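Local atomic coordinates of putative uncharacterized protein (Mycobacterium tuberculosis, PDB entry 2ZQ5), a protein that probably transfers a sulfuryl group from a PAPS-type donor to an acceptor molecule. Residues R92-T97 with F335-S340; R109-D114 with G326-I331. All coordinates share one frame; numbering follows the deposited sequence.

Contact 1. Residues R92-T97 with F335-S340; sequences RPIFVT and FGLTLS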
ATOM      1  N   ARG A  92     -14.396   6.844  12.394  1.00 10.09           N
ATOM      2  CA  ARG A  92     -13.202   7.679  12.471  1.00 10.01           C
ATOM      3  C   ARG A  92     -11.881   6.921  12.345  1.00  8.46           C
ATOM      4  O   ARG A  92     -11.048   6.932  13.258  1.00  8.25           O
ATOM      5  CB  ARG A  92     -13.218   8.492  13.772  1.00 10.41           C
ATOM      6  CG  ARG A  92     -14.454   9.379  13.930  1.00 11.71           C
ATOM      7  CD  ARG A  92     -14.342  10.250  15.175  1.00 13.46           C
ATOM      8  NE  ARG A  92     -13.449  11.391  14.979  1.00 12.54           N
ATOM      9  CZ  ARG A  92     -12.784  11.993  15.960  1.00 15.07           C
ATOM     10  NH1 ARG A  92     -12.905  11.558  17.207  1.00 18.00           N
ATOM     11  NH2 ARG A  92     -12.008  13.035  15.700  1.00 16.48           N
ATOM     12  N   PRO A  93     -11.678   6.241  11.208  1.00  7.93           N
ATOM     13  CA  PRO A  93     -10.441   5.488  10.981  1.00  7.39           C
ATOM     14  C   PRO A  93      -9.278   6.451  10.778  1.00  7.73           C
ATOM     15  O   PRO A  93      -9.480   7.592  10.351  1.00  7.88           O
ATOM     16  CB  PRO A  93     -10.751   4.693   9.714  1.00  8.36           C
ATOM     17  CG  PRO A  93     -11.685   5.624   8.964  1.00  6.33           C
ATOM     18  CD  PRO A  93     -12.609   6.080  10.076  1.00  7.05           C
ATOM     19  N   ILE A  94      -8.071   5.998  11.094  1.00  7.04           N
ATOM     20  CA  ILE A  94      -6.876   6.812  10.911  1.00  7.13           C
ATOM     21  C   ILE A  94      -6.127   6.324   9.677  1.00  6.82           C
ATOM     22  O   ILE A  94      -5.877   5.124   9.522  1.00  7.75           O
ATOM     23  CB  ILE A  94      -5.927   6.721  12.124  1.00  8.16           C
ATOM     24  CG1 ILE A  94      -6.595   7.340  13.353  1.00 11.18           C
ATOM     25  CG2 ILE A  94      -4.611   7.431  11.814  1.00 10.59           C
ATOM     26  CD1 ILE A  94      -5.777   7.220  14.623  1.00 12.91           C
ATOM     27  N   PHE A  95      -5.790   7.263   8.798  1.00  6.55           N
ATOM     28  CA  PHE A  95      -5.048   6.966   7.578  1.00  6.02           C
ATOM     29  C   PHE A  95      -3.711   7.688   7.600  1.00  6.95           C
ATOM     30  O   PHE A  95      -3.660   8.913   7.732  1.00  9.02           O
ATOM     31  CB  PHE A  95      -5.836   7.427   6.350  1.00  4.68           C
ATOM     32  CG  PHE A  95      -6.971   6.519   5.978  1.00  4.98           C
ATOM     33  CD1 PHE A  95      -6.803   5.549   4.995  1.00  5.39           C
ATOM     34  CD2 PHE A  95      -8.209   6.631   6.602  1.00  7.54           C
ATOM     35  CE1 PHE A  95      -7.855   4.701   4.639  1.00  7.57           C
ATOM     36  CE2 PHE A  95      -9.267   5.788   6.251  1.00  7.63           C
ATOM     37  CZ  PHE A  95      -9.087   4.824   5.270  1.00  7.17           C
ATOM     38  N   VAL A  96      -2.630   6.925   7.487  1.00  5.91           N
ATOM     39  CA  VAL A  96      -1.294   7.496   7.454  1.00  6.63           C
ATOM     40  C   VAL A  96      -0.814   7.455   6.010  1.00  5.90           C
ATOM     41  O   VAL A  96      -1.021   6.468   5.305  1.00  6.65           O
ATOM     42  CB  VAL A  96      -0.299   6.680   8.312  1.00  5.82           C
ATOM     43  CG1 VAL A  96       1.107   7.267   8.190  1.00  7.97           C
ATOM     44  CG2 VAL A  96      -0.743   6.672   9.765  1.00  9.49           C
ATOM     45  N   THR A  97      -0.187   8.532   5.556  1.00  5.86           N
ATOM     46  CA  THR A  97       0.323   8.544   4.199  1.00  6.08           C
ATOM     47  C   THR A  97       1.529   9.466   4.099  1.00  6.66           C
ATOM     48  O   THR A  97       1.814  10.244   5.018  1.00  7.49           O
ATOM     49  CB  THR A  97      -0.778   8.944   3.177  1.00  5.91           C
ATOM     50  OG1 THR A  97      -0.325   8.643   1.853  1.00  6.50           O
ATOM     51  CG2 THR A  97      -1.110  10.425   3.273  1.00  5.85           C
ATOM     52  N   PHE A 335      -6.795  15.037  17.411  1.00 12.97           N
ATOM     53  CA  PHE A 335      -8.034  14.400  16.985  1.00 13.41           C
ATOM     54  C   PHE A 335      -9.028  14.154  18.118  1.00 14.37           C
ATOM     55  O   PHE A 335     -10.088  13.564  17.903  1.00 15.84           O
ATOM     56  CB  PHE A 335      -7.728  13.077  16.273  1.00 11.74           C
ATOM     57  CG  PHE A 335      -6.987  13.239  14.970  1.00 10.98           C
ATOM     58  CD1 PHE A 335      -7.395  14.178  14.026  1.00 11.43           C
ATOM     59  CD2 PHE A 335      -5.910  12.416  14.666  1.00  9.88           C
ATOM     60  CE1 PHE A 335      -6.738  14.288  12.796  1.00 11.26           C
ATOM     61  CE2 PHE A 335      -5.245  12.517  13.438  1.00 10.28           C
ATOM     62  CZ  PHE A 335      -5.663  13.455  12.504  1.00 10.07           C
ATOM     63  N   GLY A 336      -8.689  14.608  19.321  1.00 16.35           N
ATOM     64  CA  GLY A 336      -9.578  14.427  20.457  1.00 17.94           C
ATOM     65  C   GLY A 336      -9.704  12.985  20.912  1.00 19.00           C
ATOM     66  O   GLY A 336     -10.761  12.566  21.386  1.00 19.89           O
ATOM     67  N   LEU A 337      -8.622  12.227  20.774  1.00 17.95           N
ATOM     68  CA  LEU A 337      -8.607  10.825  21.171  1.00 18.38           C
ATOM     69  C   LEU A 337      -7.869  10.640  22.492  1.00 18.34           C
ATOM     70  O   LEU A 337      -6.899  11.342  22.778  1.00 18.64           O
ATOM     71  CB  LEU A 337      -7.929   9.976  20.094  1.00 18.09           C
ATOM     72  CG  LEU A 337      -8.452  10.105  18.660  1.00 18.88           C
ATOM     73  CD1 LEU A 337      -7.649   9.186  17.752  1.00 19.01           C
ATOM     74  CD2 LEU A 337      -9.932   9.750  18.602  1.00 18.38           C
ATOM     75  N   THR A 338      -8.333   9.688  23.293  1.00 20.06           N
ATOM     76  CA  THR A 338      -7.713   9.400  24.578  1.00 20.85           C
ATOM     77  C   THR A 338      -6.598   8.375  24.396  1.00 20.26           C
ATOM     78  O   THR A 338      -6.807   7.323  23.793  1.00 19.81           O
ATOM     79  CB  THR A 338      -8.745   8.838  25.578  1.00 22.19           C
ATOM     80  OG1 THR A 338      -9.793   9.795  25.772  1.00 24.50           O
ATOM     81  CG2 THR A 338      -8.086   8.536  26.918  1.00 23.88           C
ATOM     82  N   LEU A 339      -5.413   8.695  24.905  1.00 19.68           N
ATOM     83  CA  LEU A 339      -4.271   7.794  24.813  1.00 19.91           C
ATOM     84  C   LEU A 339      -4.162   7.035  26.133  1.00 20.54           C
ATOM     85  O   LEU A 339      -3.710   7.582  27.139  1.00 21.16           O
ATOM     86  CB  LEU A 339      -2.989   8.589  24.556  1.00 20.12           C
ATOM     87  CG  LEU A 339      -1.700   7.791  24.344  1.00 21.32           C
ATOM     88  CD1 LEU A 339      -1.854   6.848  23.157  1.00 20.63           C
ATOM     89  CD2 LEU A 339      -0.549   8.756  24.117  1.00 22.60           C
ATOM     90  N   SER A 340      -4.583   5.772  26.119  1.00 19.66           N
ATOM     91  CA  SER A 340      -4.568   4.931  27.313  1.00 20.33           C
ATOM     92  C   SER A 340      -3.173   4.490  27.743  1.00 20.37           C
ATOM     93  O   SER A 340      -2.212   4.588  26.982  1.00 20.68           O
ATOM     94  CB  SER A 340      -5.428   3.687  27.084  1.00 17.54           C
ATOM     95  OG  SER A 340      -4.780   2.778  26.209  1.00 18.95           O
TER
HETATM   96  O   HOH W   1     -13.166  12.790  19.820  1.00 33.82           O
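A bend at chi3 (77°) in the otherwise extended side chain of Arg92 turns its guanidinium toward the carbonyl of Phe335, and Leu337 holds CG anti to the carbonyl carbon, from where its two methyls reach Ile94 and Arg92. The contact joins the start of strand 94-97, the central strand of the parallel sheet in this P-loop-type sulfotransferase fold, to the loop that leaves helix 324-334. That helix ends in a Schellman motif, with Gly336 taking the positive phi. Arg92 NH2 donates to Phe335 O over 3.0 Å, with an N-H...O angle of 153°. The oxygen lies near the guanidinium edge, tilted 17° from its plane. The guanidinium sits by the C-terminal end of helix 324-334, where its positive charge would probably be favourable. From NH1 a weak bond runs to a water, which donates in turn to Gly336 O, 2.9 Å away, and the guanidinium is thereby linked to two successive carbonyls. The backbone of Arg92 is held separately, its N by Asp248 and its O by Arg227. Next to the guanidinium, toward the sheet, the contact is apolar. Ile94 CD1 and Leu337 CD1 meet tip to tip at 4.1 Å, while Leu337 also touches Arg227 and Tyr332. The Phe335 side chain packs on Leu250 and Val252 of strand 250-255. On its other branch, Leu337 slides past the arginine in the opposite direction and places CD2 3.7 Å from Arg92 NH1, approaching the guanidinium obliquely.

Contact 2. Residues R109-D114 with G326-I331; sequences RLLGAD and GTVADI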
ATOM      1  N   ARG A 109       3.100   1.512  12.743  1.00 12.95           N
ATOM      2  CA  ARG A 109       3.297   0.544  13.817  1.00 15.28           C
ATOM      3  C   ARG A 109       2.909   1.115  15.177  1.00 14.33           C
ATOM      4  O   ARG A 109       2.350   0.409  16.017  1.00 15.06           O
ATOM      5  CB  ARG A 109       4.756   0.093  13.855  1.00 18.52           C
ATOM      6  CG  ARG A 109       5.217  -0.650  12.613  1.00 22.68           C
ATOM      7  CD  ARG A 109       6.702  -0.957  12.698  1.00 27.18           C
ATOM      8  NE  ARG A 109       7.212  -1.587  11.484  1.00 31.23           N
ATOM      9  CZ  ARG A 109       8.501  -1.814  11.251  1.00 32.90           C
ATOM     10  NH1 ARG A 109       9.410  -1.462  12.151  1.00 34.56           N
ATOM     11  NH2 ARG A 109       8.883  -2.389  10.118  1.00 34.53           N
ATOM     12  N   LEU A 110       3.211   2.389  15.394  1.00 13.48           N
ATOM     13  CA  LEU A 110       2.880   3.032  16.658  1.00 14.74           C
ATOM     14  C   LEU A 110       1.370   3.152  16.839  1.00 14.63           C
ATOM     15  O   LEU A 110       0.813   2.651  17.815  1.00 14.78           O
ATOM     16  CB  LEU A 110       3.529   4.417  16.735  1.00 15.24           C
ATOM     17  CG  LEU A 110       5.037   4.443  17.001  1.00 17.46           C
ATOM     18  CD1 LEU A 110       5.589   5.831  16.736  1.00 17.67           C
ATOM     19  CD2 LEU A 110       5.304   4.023  18.442  1.00 18.89           C
ATOM     20  N   LEU A 111       0.706   3.803  15.890  1.00 14.38           N
ATOM     21  CA  LEU A 111      -0.738   3.978  15.976  1.00 12.89           C
ATOM     22  C   LEU A 111      -1.465   2.634  15.967  1.00 13.65           C
ATOM     23  O   LEU A 111      -2.511   2.482  16.597  1.00 13.17           O
ATOM     24  CB  LEU A 111      -1.230   4.854  14.817  1.00 12.04           C
ATOM     25  CG  LEU A 111      -0.616   6.258  14.761  1.00 11.76           C
ATOM     26  CD1 LEU A 111      -1.111   6.990  13.523  1.00 13.04           C
ATOM     27  CD2 LEU A 111      -0.978   7.035  16.018  1.00 14.62           C
ATOM     28  N   GLY A 112      -0.904   1.658  15.259  1.00 14.02           N
ATOM     29  CA  GLY A 112      -1.531   0.349  15.197  1.00 15.47           C
ATOM     30  C   GLY A 112      -1.281  -0.504  16.427  1.00 15.70           C
ATOM     31  O   GLY A 112      -1.870  -1.579  16.569  1.00 16.34           O
ATOM     32  N   ALA A 113      -0.417  -0.026  17.319  1.00 15.81           N
ATOM     33  CA  ALA A 113      -0.079  -0.752  18.541  1.00 16.31           C
ATOM     34  C   ALA A 113      -1.130  -0.576  19.633  1.00 16.21           C
ATOM     35  O   ALA A 113      -1.210  -1.382  20.561  1.00 18.33           O
ATOM     36  CB  ALA A 113       1.280  -0.299  19.053  1.00 15.87           C
ATOM     37  N   ASP A 114      -1.926   0.483  19.530  1.00 14.10           N
ATOM     38  CA  ASP A 114      -2.974   0.744  20.512  1.00 14.60           C
ATOM     39  C   ASP A 114      -3.910  -0.465  20.531  1.00 15.08           C
ATOM     40  O   ASP A 114      -4.450  -0.847  19.497  1.00 13.09           O
ATOM     41  CB  ASP A 114      -3.760   1.994  20.110  1.00 14.69           C
ATOM     42  CG  ASP A 114      -4.737   2.442  21.178  1.00 14.32           C
ATOM     43  OD1 ASP A 114      -5.336   1.577  21.848  1.00 16.07           O
ATOM     44  OD2 ASP A 114      -4.919   3.668  21.337  1.00 14.70           O
ATOM     45  N   GLY A 326       5.787  11.294  22.097  1.00 20.01           N
ATOM     46  CA  GLY A 326       5.305  12.658  22.213  1.00 19.40           C
ATOM     47  C   GLY A 326       4.532  13.063  20.972  1.00 18.61           C
ATOM     48  O   GLY A 326       3.516  13.758  21.053  1.00 19.45           O
ATOM     49  N   THR A 327       5.021  12.629  19.816  1.00 18.01           N
ATOM     50  CA  THR A 327       4.370  12.936  18.549  1.00 17.88           C
ATOM     51  C   THR A 327       3.005  12.258  18.499  1.00 15.97           C
ATOM     52  O   THR A 327       2.009  12.880  18.136  1.00 15.52           O
ATOM     53  CB  THR A 327       5.217  12.447  17.361  1.00 17.95           C
ATOM     54  OG1 THR A 327       6.490  13.103  17.383  1.00 20.24           O
ATOM     55  CG2 THR A 327       4.518  12.755  16.044  1.00 17.05           C
ATOM     56  N   VAL A 328       2.971  10.982  18.869  1.00 16.18           N
ATOM     57  CA  VAL A 328       1.725  10.224  18.879  1.00 16.33           C
ATOM     58  C   VAL A 328       0.740  10.849  19.861  1.00 15.87           C
ATOM     59  O   VAL A 328      -0.456  10.932  19.587  1.00 16.36           O
ATOM     60  CB  VAL A 328       1.967   8.756  19.284  1.00 16.66           C
ATOM     61  CG1 VAL A 328       0.636   8.031  19.449  1.00 17.58           C
ATOM     62  CG2 VAL A 328       2.815   8.065  18.231  1.00 18.75           C
ATOM     63  N   ALA A 329       1.249  11.289  21.008  1.00 17.32           N
ATOM     64  CA  ALA A 329       0.401  11.908  22.016  1.00 17.33           C
ATOM     65  C   ALA A 329      -0.252  13.165  21.453  1.00 16.22           C
ATOM     66  O   ALA A 329      -1.410  13.451  21.747  1.00 17.07           O
ATOM     67  CB  ALA A 329       1.219  12.253  23.256  1.00 16.61           C
ATOM     68  N   ASP A 330       0.490  13.909  20.637  1.00 17.11           N
ATOM     69  CA  ASP A 330      -0.046  15.130  20.054  1.00 16.66           C
ATOM     70  C   ASP A 330      -1.066  14.813  18.963  1.00 14.88           C
ATOM     71  O   ASP A 330      -2.011  15.568  18.752  1.00 14.46           O
ATOM     72  CB  ASP A 330       1.079  15.999  19.487  1.00 19.12           C
ATOM     73  CG  ASP A 330       0.663  17.449  19.324  1.00 21.24           C
ATOM     74  OD1 ASP A 330       0.285  18.071  20.339  1.00 23.32           O
ATOM     75  OD2 ASP A 330       0.707  17.968  18.190  1.00 22.15           O
ATOM     76  N   ILE A 331      -0.869  13.697  18.269  1.00 13.86           N
ATOM     77  CA  ILE A 331      -1.802  13.283  17.227  1.00 13.44           C
ATOM     78  C   ILE A 331      -3.137  12.947  17.887  1.00 12.23           C
ATOM     79  O   ILE A 331      -4.197  13.365  17.418  1.00 11.74           O
ATOM     80  CB  ILE A 331      -1.270  12.052  16.460  1.00 11.58           C
ATOM     81  CG1 ILE A 331      -0.080  12.469  15.591  1.00 12.64           C
ATOM     82  CG2 ILE A 331      -2.375  11.444  15.598  1.00 12.91           C
ATOM     83  CD1 ILE A 331       0.630  11.315  14.921  1.00 11.68           C
TER
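The C-terminal part of helix 104-111 comes up beside helix 324-334, with Leu111 CA and Val328 CA 7.3 Å apart. Across this gap Val328 acts as a fork, one methyl for each of two consecutive leucines. Its CG1, placed anti to the backbone N (chi1 173°), lies 3.9 Å from Leu111 CD2, and the two side chains run past each other in opposite senses. The second methyl, CG2, meets Leu110 twice: CD1 at 3.9 Å and, nearer the backbone, CB at 4.0 Å, with the leucine slanting across the valine. Leu111 has CG anti to its carbonyl carbon, chi1 -59°, and this brings the end of its side chain closer to helix 324-334 than its CB bond alone would suggest. Ile331, about one turn on from Val328, stays just beyond contact with Leu111 and packs on Tyr313 and Val315 of the edge strand 312-316. In the sulfotransferase fold, helix 104-111 follows strand 94-97 through the loop that, as in relatives of the P-loop type, probably binds the phosphosulfate of the sulfuryl donor. The contact therefore pairs the C-terminal part of helix 104-111, the helix after this probable phosphosulfate-binding loop, with a late helix on the same side of the sheet. Leu111 also packs on Tyr332, and Met347 of helix 341-348 covers both Leu110 and Val328. Ala113 N bonds to Leu110 O at 3.0 Å. Asp114 then adds a polar link, its OD2 to Tyr332 OH and its OD1 to Ala116 N.

Both contacts bring helix 324-334 and its exit loop against the P-loop-like strand-loop-helix unit formed by 94-97 and 104-111, contact 1 at the beginning of the strand and contact 2 at the C-terminal part of the helix. Their centres lie about 8 Å apart, and Leu111 CD1 joins them directly, packing 3.8 Å from Val96 CG2 and 3.9 Å from Ile94 CG2. Contact 2 is buried and wholly apolar across its two segments. Contact 1 is only partly buried and mixes aliphatic packing with a charged, water-assisted grip on a helix end that is partly exposed. Leu339 CD2 lies 3.9 Å from Ala329 CA, a second point of touch between the contacts.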